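Local structure of PfhB2 (Pasteurella multocida, 6U8T) at residues S160-S164 and F175-F179; S4-Y8 and S192-A197; G10-Y16 and F179-F184. The protein probably acts as a papain-like cysteine protease, being the YopT-like domain of a bacterial toxin. The protein carries 1 engineered substitution. Residues are numbered along the deposited sequence.

Contact 1 (S160-S164 and F175-F179)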
loop_
_atom_site.group_PDB
_atom_site.type_symbol
_atom_site.label_atom_id
_atom_site.label_comp_id
_atom_site.label_asym_id
_atom_site.label_seq_id
_atom_site.Cartn_x
_atom_site.Cartn_y
_atom_site.Cartn_z
ATOM N N SER C 160 5.232 3.140 -5.205
ATOM C CA SER C 160 6.633 3.621 -5.254
ATOM C C SER C 160 6.641 5.124 -5.538
ATOM O O SER C 160 5.722 5.617 -6.225
ATOM C CB SER C 160 7.373 2.851 -6.269
ATOM O OG SER C 160 7.341 1.463 -5.942
ATOM N N HIS C 161 7.620 5.830 -4.985
ATOM C CA HIS C 161 7.821 7.276 -5.223
ATOM C C HIS C 161 9.303 7.503 -5.510
ATOM O O HIS C 161 10.143 6.728 -5.001
ATOM C CB HIS C 161 7.301 8.088 -4.038
ATOM C CG HIS C 161 7.323 9.550 -4.286
ATOM N ND1 HIS C 161 6.819 10.102 -5.440
ATOM C CD2 HIS C 161 7.763 10.575 -3.529
ATOM C CE1 HIS C 161 6.942 11.411 -5.393
ATOM N NE2 HIS C 161 7.516 11.736 -4.223
ATOM N N THR C 162 9.594 8.526 -6.309
ATOM C CA THR C 162 10.956 8.993 -6.620
ATOM C C THR C 162 11.072 10.449 -6.182
ATOM O O THR C 162 10.210 11.252 -6.559
ATOM C CB THR C 162 11.283 8.845 -8.109
ATOM O OG1 THR C 162 10.924 7.517 -8.486
ATOM C CG2 THR C 162 12.732 9.122 -8.425
ATOM N N VAL C 163 12.130 10.744 -5.437
ATOM C CA VAL C 163 12.586 12.121 -5.125
ATOM C C VAL C 163 14.048 12.214 -5.565
ATOM O O VAL C 163 14.618 11.180 -6.007
ATOM C CB VAL C 163 12.370 12.440 -3.634
ATOM C CG1 VAL C 163 10.897 12.420 -3.276
ATOM C CG2 VAL C 163 13.152 11.528 -2.712
ATOM N N SER C 164 14.643 13.393 -5.480
ATOM C CA SER C 164 16.047 13.606 -5.877
ATOM C C SER C 164 16.690 14.665 -4.991
ATOM O O SER C 164 16.011 15.362 -4.265
ATOM C CB SER C 164 16.140 13.933 -7.335
ATOM O OG SER C 164 15.311 15.021 -7.661
ATOM N N PHE C 175 14.377 17.679 -3.965
ATOM C CA PHE C 175 13.281 17.869 -4.943
ATOM C C PHE C 175 12.325 16.689 -4.846
ATOM O O PHE C 175 12.759 15.527 -4.988
ATOM C CB PHE C 175 13.822 18.058 -6.366
ATOM C CG PHE C 175 12.732 18.112 -7.405
ATOM C CD1 PHE C 175 11.943 19.243 -7.561
ATOM C CD2 PHE C 175 12.462 17.005 -8.200
ATOM C CE1 PHE C 175 10.919 19.270 -8.494
ATOM C CE2 PHE C 175 11.439 17.046 -9.139
ATOM C CZ PHE C 175 10.679 18.177 -9.292
ATOM N N ASP C 176 11.059 17.002 -4.590
ATOM C CA ASP C 176 9.938 16.030 -4.542
ATOM C C ASP C 176 8.876 16.468 -5.544
ATOM O O ASP C 176 8.176 17.450 -5.325
ATOM C CB ASP C 176 9.389 15.931 -3.125
ATOM C CG ASP C 176 8.365 14.830 -2.959
ATOM O OD1 ASP C 176 7.844 14.359 -3.996
ATOM O OD2 ASP C 176 8.150 14.417 -1.817
ATOM N N PRO C 177 8.733 15.758 -6.678
ATOM C CA PRO C 177 7.785 16.138 -7.719
ATOM C C PRO C 177 6.332 16.239 -7.225
ATOM O O PRO C 177 5.519 16.731 -7.980
ATOM C CB PRO C 177 7.862 15.030 -8.774
ATOM C CG PRO C 177 8.986 14.123 -8.377
ATOM C CD PRO C 177 9.493 14.561 -7.022
ATOM N N ASN C 178 6.064 15.748 -6.006
ATOM C CA ASN C 178 4.737 15.799 -5.328
ATOM C C ASN C 178 4.559 17.143 -4.597
ATOM O O ASN C 178 3.420 17.402 -4.166
ATOM C CB ASN C 178 4.566 14.683 -4.293
ATOM C CG ASN C 178 4.038 13.390 -4.876
ATOM O OD1 ASN C 178 3.839 13.296 -6.098
ATOM N ND2 ASN C 178 3.832 12.394 -4.012
ATOM N N PHE C 179 5.633 17.911 -4.384
ATOM C CA PHE C 179 5.597 19.166 -3.581
ATOM C C PHE C 179 6.404 20.283 -4.248
ATOM O O PHE C 179 5.843 21.368 -4.466
ATOM C CB PHE C 179 6.080 18.907 -2.154
ATOM C CG PHE C 179 5.225 17.936 -1.391
ATOM C CD1 PHE C 179 4.001 18.311 -0.876
ATOM C CD2 PHE C 179 5.664 16.653 -1.160
ATOM C CE1 PHE C 179 3.227 17.423 -0.150
ATOM C CE2 PHE C 179 4.888 15.745 -0.449
ATOM C CZ PHE C 179 3.663 16.131 0.047
#
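The open end of a beta hairpin, formed by strands 160-168 and 171-176, carries a His-carboxylate pair here. The backbone evidence for the hairpin is the antiparallel hydrogen-bonded pair Ser164-Phe175: Ser164 N donates to Phe175 O and Phe175 N to Ser164 O, both at 2.9 Å. Beyond it Val163 CA and Asp176 CA are still 4.8 Å apart, but Thr162 CA and Pro177 CA are 7.9 Å apart and His161 CA and Asn178 CA 9.1 Å, and the His161 side chain spans the gap. Its NE2 donates to Asp176 OD1 at 2.7 Å (N-H...O angle 157°), the carboxylate lying near the ring plane. The same OD1 accepts from Asn178 N at 3.0 Å, an Asx turn, while OD2 is hydrogen-bonded to Tyr204 OH. In clan CA peptidases an Asp or Asn commonly orients the His ring through NE2, so the pair is consistent with two members of a Cys-His-Asp triad; Cys42 of the second subunit packs on Pro177.

Around this pair, Val163 CG1 touches Asp176 CG at 3.5 Å, and Asn178 ND2 sits over one face of the imidazole, 3.5 Å from His161 CE1. On the side of the sheet carrying Ser164 and Phe175, Ser164 OG, a buried hydroxyl without a polar partner in the model, meets the ring edge at Phe175 CD2, 3.5 Å away.

Contact 2 (S4-Y8 and S192-A197)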
loop_
_atom_site.group_PDB
_atom_site.type_symbol
_atom_site.label_atom_id
_atom_site.label_comp_id
_atom_site.label_asym_id
_atom_site.label_seq_id
_atom_site.Cartn_x
_atom_site.Cartn_y
_atom_site.Cartn_z
ATOM N N SER C 4 7.025 24.489 7.052
ATOM C CA SER C 4 8.027 23.815 7.920
ATOM C C SER C 4 9.457 23.970 7.387
ATOM O O SER C 4 10.393 23.839 8.159
ATOM C CB SER C 4 7.683 22.362 8.046
ATOM O OG SER C 4 7.729 21.741 6.778
ATOM N N VAL C 5 9.600 24.171 6.089
ATOM C CA VAL C 5 10.946 24.306 5.467
ATOM C C VAL C 5 11.668 25.522 6.053
ATOM O O VAL C 5 12.848 25.386 6.441
ATOM C CB VAL C 5 10.829 24.387 3.938
ATOM C CG1 VAL C 5 12.121 24.842 3.296
ATOM C CG2 VAL C 5 10.359 23.075 3.341
ATOM N N ALA C 6 11.000 26.675 6.089
ATOM C CA ALA C 6 11.580 27.959 6.550
ATOM C C ALA C 6 11.771 27.908 8.073
ATOM O O ALA C 6 12.728 28.536 8.579
ATOM C CB ALA C 6 10.712 29.116 6.118
ATOM N N GLU C 7 10.915 27.165 8.770
ATOM C CA GLU C 7 11.015 26.921 10.237
ATOM C C GLU C 7 12.346 26.224 10.553
ATOM O O GLU C 7 12.883 26.450 11.628
ATOM C CB GLU C 7 9.759 26.166 10.717
ATOM C CG GLU C 7 9.975 24.882 11.536
ATOM C CD GLU C 7 9.238 24.813 12.862
ATOM O OE1 GLU C 7 9.481 25.725 13.681
ATOM O OE2 GLU C 7 8.451 23.852 13.068
ATOM N N TYR C 8 12.831 25.370 9.656
ATOM C CA TYR C 8 14.069 24.572 9.840
ATOM C C TYR C 8 15.241 25.243 9.121
ATOM O O TYR C 8 16.267 24.571 8.911
ATOM C CB TYR C 8 13.818 23.137 9.383
ATOM C CG TYR C 8 13.093 22.323 10.418
ATOM C CD1 TYR C 8 13.791 21.622 11.381
ATOM C CD2 TYR C 8 11.707 22.313 10.474
ATOM C CE1 TYR C 8 13.129 20.877 12.345
ATOM C CE2 TYR C 8 11.028 21.578 11.431
ATOM C CZ TYR C 8 11.745 20.869 12.378
ATOM O OH TYR C 8 11.090 20.141 13.330
ATOM N N SER C 192 17.371 17.336 10.149
ATOM C CA SER C 192 16.335 17.605 11.181
ATOM C C SER C 192 14.975 17.785 10.513
ATOM O O SER C 192 14.039 17.153 10.960
ATOM C CB SER C 192 16.684 18.779 12.013
ATOM O OG SER C 192 17.980 18.580 12.518
ATOM N N TRP C 193 14.895 18.608 9.470
ATOM C CA TRP C 193 13.655 18.886 8.707
ATOM C C TRP C 193 13.091 17.594 8.128
ATOM O O TRP C 193 11.890 17.385 8.274
ATOM C CB TRP C 193 13.905 19.889 7.591
ATOM C CG TRP C 193 12.729 20.037 6.689
ATOM C CD1 TRP C 193 11.611 20.795 6.898
ATOM C CD2 TRP C 193 12.538 19.383 5.429
ATOM N NE1 TRP C 193 10.760 20.683 5.832
ATOM C CE2 TRP C 193 11.304 19.830 4.916
ATOM C CE3 TRP C 193 13.300 18.498 4.670
ATOM C CZ2 TRP C 193 10.824 19.413 3.681
ATOM C CZ3 TRP C 193 12.815 18.062 3.460
ATOM C CH2 TRP C 193 11.593 18.517 2.977
ATOM N N LEU C 194 13.919 16.770 7.492
ATOM C CA LEU C 194 13.493 15.514 6.845
ATOM C C LEU C 194 12.921 14.578 7.919
ATOM O O LEU C 194 11.798 14.066 7.706
ATOM C CB LEU C 194 14.671 14.867 6.117
ATOM C CG LEU C 194 14.274 13.814 5.082
ATOM C CD1 LEU C 194 13.622 14.466 3.872
ATOM C CD2 LEU C 194 15.455 12.983 4.635
ATOM N N LYS C 195 13.624 14.417 9.041
ATOM C CA LYS C 195 13.261 13.446 10.106
ATOM C C LYS C 195 12.103 13.979 10.957
ATOM O O LYS C 195 11.240 13.190 11.296
ATOM C CB LYS C 195 14.482 13.137 10.981
ATOM C CG LYS C 195 15.647 12.494 10.236
ATOM C CD LYS C 195 16.753 11.998 11.132
ATOM C CE LYS C 195 17.611 10.945 10.459
ATOM N NZ LYS C 195 18.769 10.563 11.302
ATOM N N GLU C 196 12.083 15.266 11.295
ATOM C CA GLU C 196 11.168 15.807 12.337
ATOM C C GLU C 196 9.910 16.407 11.706
ATOM O O GLU C 196 8.915 16.451 12.423
ATOM C CB GLU C 196 11.858 16.856 13.199
ATOM C CG GLU C 196 12.968 16.312 14.087
ATOM C CD GLU C 196 13.807 17.410 14.749
ATOM O OE1 GLU C 196 13.363 18.578 14.757
ATOM O OE2 GLU C 196 14.936 17.121 15.217
ATOM N N ALA C 197 9.943 16.818 10.433
ATOM C CA ALA C 197 8.844 17.568 9.786
ATOM C C ALA C 197 8.350 16.826 8.542
ATOM O O ALA C 197 7.195 16.384 8.545
ATOM C CB ALA C 197 9.297 18.963 9.464
#
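Two helical segments far apart in sequence approach each other at both ends of the shorter one: Ser4 CA is 6.6 Å from Ala197 CA, and Tyr8 CA is 5.8 Å from Trp193 CA. Tyr8 is the first residue after helix 4-7 to leave helical angles (phi/psi -99°/17°). Residues 192-197 belong to helix 187-201, which widens into a pi-type turn at 194-197. The short N-terminal helix thus packs against a helix 184 residues on, beside strand 180-184, with Val5 and Trp193 both touching Met182.

Tyr8 contributes the largest covered area, 102 Å², with its CA-to-CB bond directed at the longer helix. Trp193 CA stands 4.0 Å from the Tyr8 ring centroid and 20° off the normal, a CH-pi contact. The edge of the Trp193 indole also faces the phenol in an offset edge-to-face pair: the Tyr8 ring and the Trp193 five-membered ring have centroids 5.7 Å apart and planes at 70°. Ala197 CB touches Tyr8 CE2 at 3.7 Å, and Val5 CG2 lies 3.7 Å from Trp193 CZ2. The indole also meets the rings of Phe184 and Phe198.

Polar links are few. Tyr8 OH donates to Glu196 OE1 at 3.1 Å, and Trp193 NE1 makes a weak bond to Ser4 OG at 3.3 Å. The N-terminal helix is held mainly by aromatic and apolar contact, with hydrogen bonds at the periphery of the rings.

Contact 3 (G10-Y16 and F179-F184)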
loop_
_atom_site.group_PDB
_atom_site.type_symbol
_atom_site.label_atom_id
_atom_site.label_comp_id
_atom_site.label_asym_id
_atom_site.label_seq_id
_atom_site.Cartn_x
_atom_site.Cartn_y
_atom_site.Cartn_z
ATOM N N GLY C 10 15.467 26.480 6.069
ATOM C CA GLY C 10 15.532 26.238 4.617
ATOM C C GLY C 10 14.754 27.268 3.828
ATOM O O GLY C 10 14.158 28.135 4.435
ATOM N N GLU C 11 14.766 27.141 2.502
ATOM C CA GLU C 11 13.973 27.952 1.548
ATOM C C GLU C 11 13.228 27.026 0.566
ATOM O O GLU C 11 13.831 26.044 0.073
ATOM C CB GLU C 11 14.913 28.903 0.823
ATOM C CG GLU C 11 14.197 29.983 0.040
ATOM C CD GLU C 11 15.021 30.595 -1.085
ATOM O OE1 GLU C 11 15.130 29.938 -2.167
ATOM O OE2 GLU C 11 15.543 31.732 -0.886
ATOM N N VAL C 12 11.956 27.321 0.300
ATOM C CA VAL C 12 11.207 26.735 -0.845
ATOM C C VAL C 12 11.636 27.495 -2.105
ATOM O O VAL C 12 11.501 28.717 -2.116
ATOM C CB VAL C 12 9.685 26.790 -0.616
ATOM C CG1 VAL C 12 8.915 26.231 -1.797
ATOM C CG2 VAL C 12 9.287 26.054 0.652
ATOM N N SER C 13 12.213 26.804 -3.093
ATOM C CA SER C 13 12.663 27.372 -4.391
ATOM C C SER C 13 11.545 27.237 -5.424
ATOM O O SER C 13 11.568 27.974 -6.404
ATOM C CB SER C 13 13.903 26.707 -4.917
ATOM O OG SER C 13 14.784 26.319 -3.882
ATOM N N PHE C 14 10.675 26.243 -5.268
ATOM C CA PHE C 14 9.574 25.937 -6.216
ATOM C C PHE C 14 8.484 25.186 -5.465
ATOM O O PHE C 14 8.785 24.315 -4.646
ATOM C CB PHE C 14 10.060 25.128 -7.418
ATOM C CG PHE C 14 8.977 24.822 -8.423
ATOM C CD1 PHE C 14 8.535 25.802 -9.298
ATOM C CD2 PHE C 14 8.382 23.566 -8.487
ATOM C CE1 PHE C 14 7.543 25.536 -10.231
ATOM C CE2 PHE C 14 7.386 23.306 -9.415
ATOM C CZ PHE C 14 6.979 24.283 -10.295
ATOM N N LYS C 15 7.240 25.556 -5.725
ATOM C CA LYS C 15 6.051 24.932 -5.109
ATOM C C LYS C 15 5.072 24.589 -6.231
ATOM O O LYS C 15 4.747 25.482 -7.026
ATOM C CB LYS C 15 5.479 25.889 -4.073
ATOM C CG LYS C 15 5.460 25.351 -2.655
ATOM C CD LYS C 15 4.933 26.356 -1.661
ATOM C CE LYS C 15 3.632 27.001 -2.097
ATOM N NZ LYS C 15 2.680 27.163 -0.971
ATOM N N TYR C 16 4.693 23.321 -6.367
ATOM C CA TYR C 16 3.716 22.900 -7.403
ATOM C C TYR C 16 2.352 23.484 -7.031
ATOM O O TYR C 16 1.894 23.299 -5.888
ATOM C CB TYR C 16 3.599 21.380 -7.535
ATOM C CG TYR C 16 4.652 20.698 -8.376
ATOM C CD1 TYR C 16 5.846 20.297 -7.814
ATOM C CD2 TYR C 16 4.411 20.336 -9.691
ATOM C CE1 TYR C 16 6.803 19.623 -8.549
ATOM C CE2 TYR C 16 5.346 19.644 -10.436
ATOM C CZ TYR C 16 6.558 19.285 -9.866
ATOM O OH TYR C 16 7.507 18.596 -10.573
ATOM N N PHE C 179 5.633 17.911 -4.384
ATOM C CA PHE C 179 5.597 19.166 -3.581
ATOM C C PHE C 179 6.404 20.283 -4.248
ATOM O O PHE C 179 5.843 21.368 -4.466
ATOM C CB PHE C 179 6.080 18.907 -2.154
ATOM C CG PHE C 179 5.225 17.936 -1.391
ATOM C CD1 PHE C 179 4.001 18.311 -0.876
ATOM C CD2 PHE C 179 5.664 16.653 -1.160
ATOM C CE1 PHE C 179 3.227 17.423 -0.150
ATOM C CE2 PHE C 179 4.888 15.745 -0.449
ATOM C CZ PHE C 179 3.663 16.131 0.047
ATOM N N GLY C 180 7.685 20.052 -4.532
ATOM C CA GLY C 180 8.543 21.032 -5.223
ATOM C C GLY C 180 10.003 20.921 -4.802
ATOM O O GLY C 180 10.448 19.820 -4.482
ATOM N N GLU C 181 10.718 22.045 -4.805
ATOM C CA GLU C 181 12.167 22.126 -4.555
ATOM C C GLU C 181 12.415 22.946 -3.298
ATOM O O GLU C 181 11.832 24.014 -3.121
ATOM C CB GLU C 181 12.839 22.700 -5.792
ATOM C CG GLU C 181 14.351 22.635 -5.725
ATOM C CD GLU C 181 15.021 23.340 -6.882
ATOM O OE1 GLU C 181 14.852 22.881 -8.012
ATOM O OE2 GLU C 181 15.665 24.368 -6.638
HETATM N N MSE C 182 13.268 22.402 -2.428
HETATM C CA MSE C 182 13.678 23.053 -1.198
HETATM C C MSE C 182 15.208 23.052 -1.101
HETATM O O MSE C 182 15.877 22.130 -1.576
HETATM C CB MSE C 182 13.046 22.297 -0.030
HETATM C CG MSE C 182 11.546 22.236 -0.058
HETATM SE SE MSE C 182 10.812 20.636 -0.902
HETATM C CE MSE C 182 10.202 19.419 0.451
ATOM N N THR C 183 15.749 24.114 -0.499
ATOM C CA THR C 183 17.188 24.273 -0.364
ATOM C C THR C 183 17.515 24.500 1.110
ATOM O O THR C 183 16.800 25.290 1.759
ATOM C CB THR C 183 17.722 25.416 -1.234
ATOM O OG1 THR C 183 17.220 25.226 -2.559
ATOM C CG2 THR C 183 19.231 25.457 -1.259
ATOM N N PHE C 184 18.527 23.799 1.628
ATOM C CA PHE C 184 19.027 23.944 3.019
ATOM C C PHE C 184 20.498 24.334 2.966
ATOM O O PHE C 184 21.256 23.778 2.180
ATOM C CB PHE C 184 18.783 22.664 3.814
ATOM C CG PHE C 184 17.324 22.325 3.969
ATOM C CD1 PHE C 184 16.670 21.600 2.988
ATOM C CD2 PHE C 184 16.595 22.778 5.065
ATOM C CE1 PHE C 184 15.323 21.317 3.107
ATOM C CE2 PHE C 184 15.247 22.476 5.187
ATOM C CZ PHE C 184 14.616 21.751 4.203
HETATM O O HOH W 1 3.097 21.657 -3.436
#
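Six backbone hydrogen bonds, one of them weak, join segments 10-16 and 179-184 into an antiparallel ladder interrupted by a classic beta bulge. Glu11 N to Thr183 O and Thr183 N to Glu11 O, both 2.8 Å, define the regular hydrogen-bonded pair. At the bulge Ser13 and Phe14 both face Glu181, whose carbonyl O accepts from Ser13 N at 2.8 Å and weakly from Phe14 N at 3.3 Å; the register slips by one residue, and Glu181 N returns to Phe14 O at 3.0 Å. Tyr16 N closes the ladder on Phe179 O (3.0 Å, N-H...O angle 176°), and a water donates to both Tyr16 O and Phe179 O. As a separate side-chain link, Thr183 OG1 donates to Ser13 OG at 3.0 Å, while Glu181 OE1 is taken by Tyr62 and Trp45 of the second subunit.

Two glycines permit close approach. Gly180, at phi/psi 149°/-148°, could not carry a CB, which would fall 2.0 Å from Phe14 O. A CB on Gly10 would clash with Phe184.

Apolar side-chain contact across the pair is sparse (Val12 CG2 to Met182 CG, 4.5 Å), although 483 Å² is buried in all. Val12 and Met182, modelled as selenomethionine, share the face that Val5 of helix 4-7 covers, whereas Glu11, Phe14, Glu181 and Thr183 lie on the opposite one. At the far end, Gly10 CA rests 3.6 Å from Phe184 CD2.

In the fold
Contacts 1 and 3 lie in one four-stranded antiparallel sheet, ordered 11-15, 180-184, 171-176, 160-168. They share Phe179, their centres are 12 Å apart, and Pro177 O comes within 3.2 Å of Tyr16 CE1. Contact 2 covers the sheet's Val12-Met182 side: Trp193 CH2 reaches Met182 CE at 3.0 Å, and a probable hydrogen bond runs from Gly10 N to Val5 O at 2.9 Å. Contacts 2 and 3 have centres 12 Å apart; contacts 1 and 2 do not touch, with nearest atoms about 7 Å apart. All three meet the second subunit, whose Cys42 lies by contact 1, so the probable active site may combine both chains.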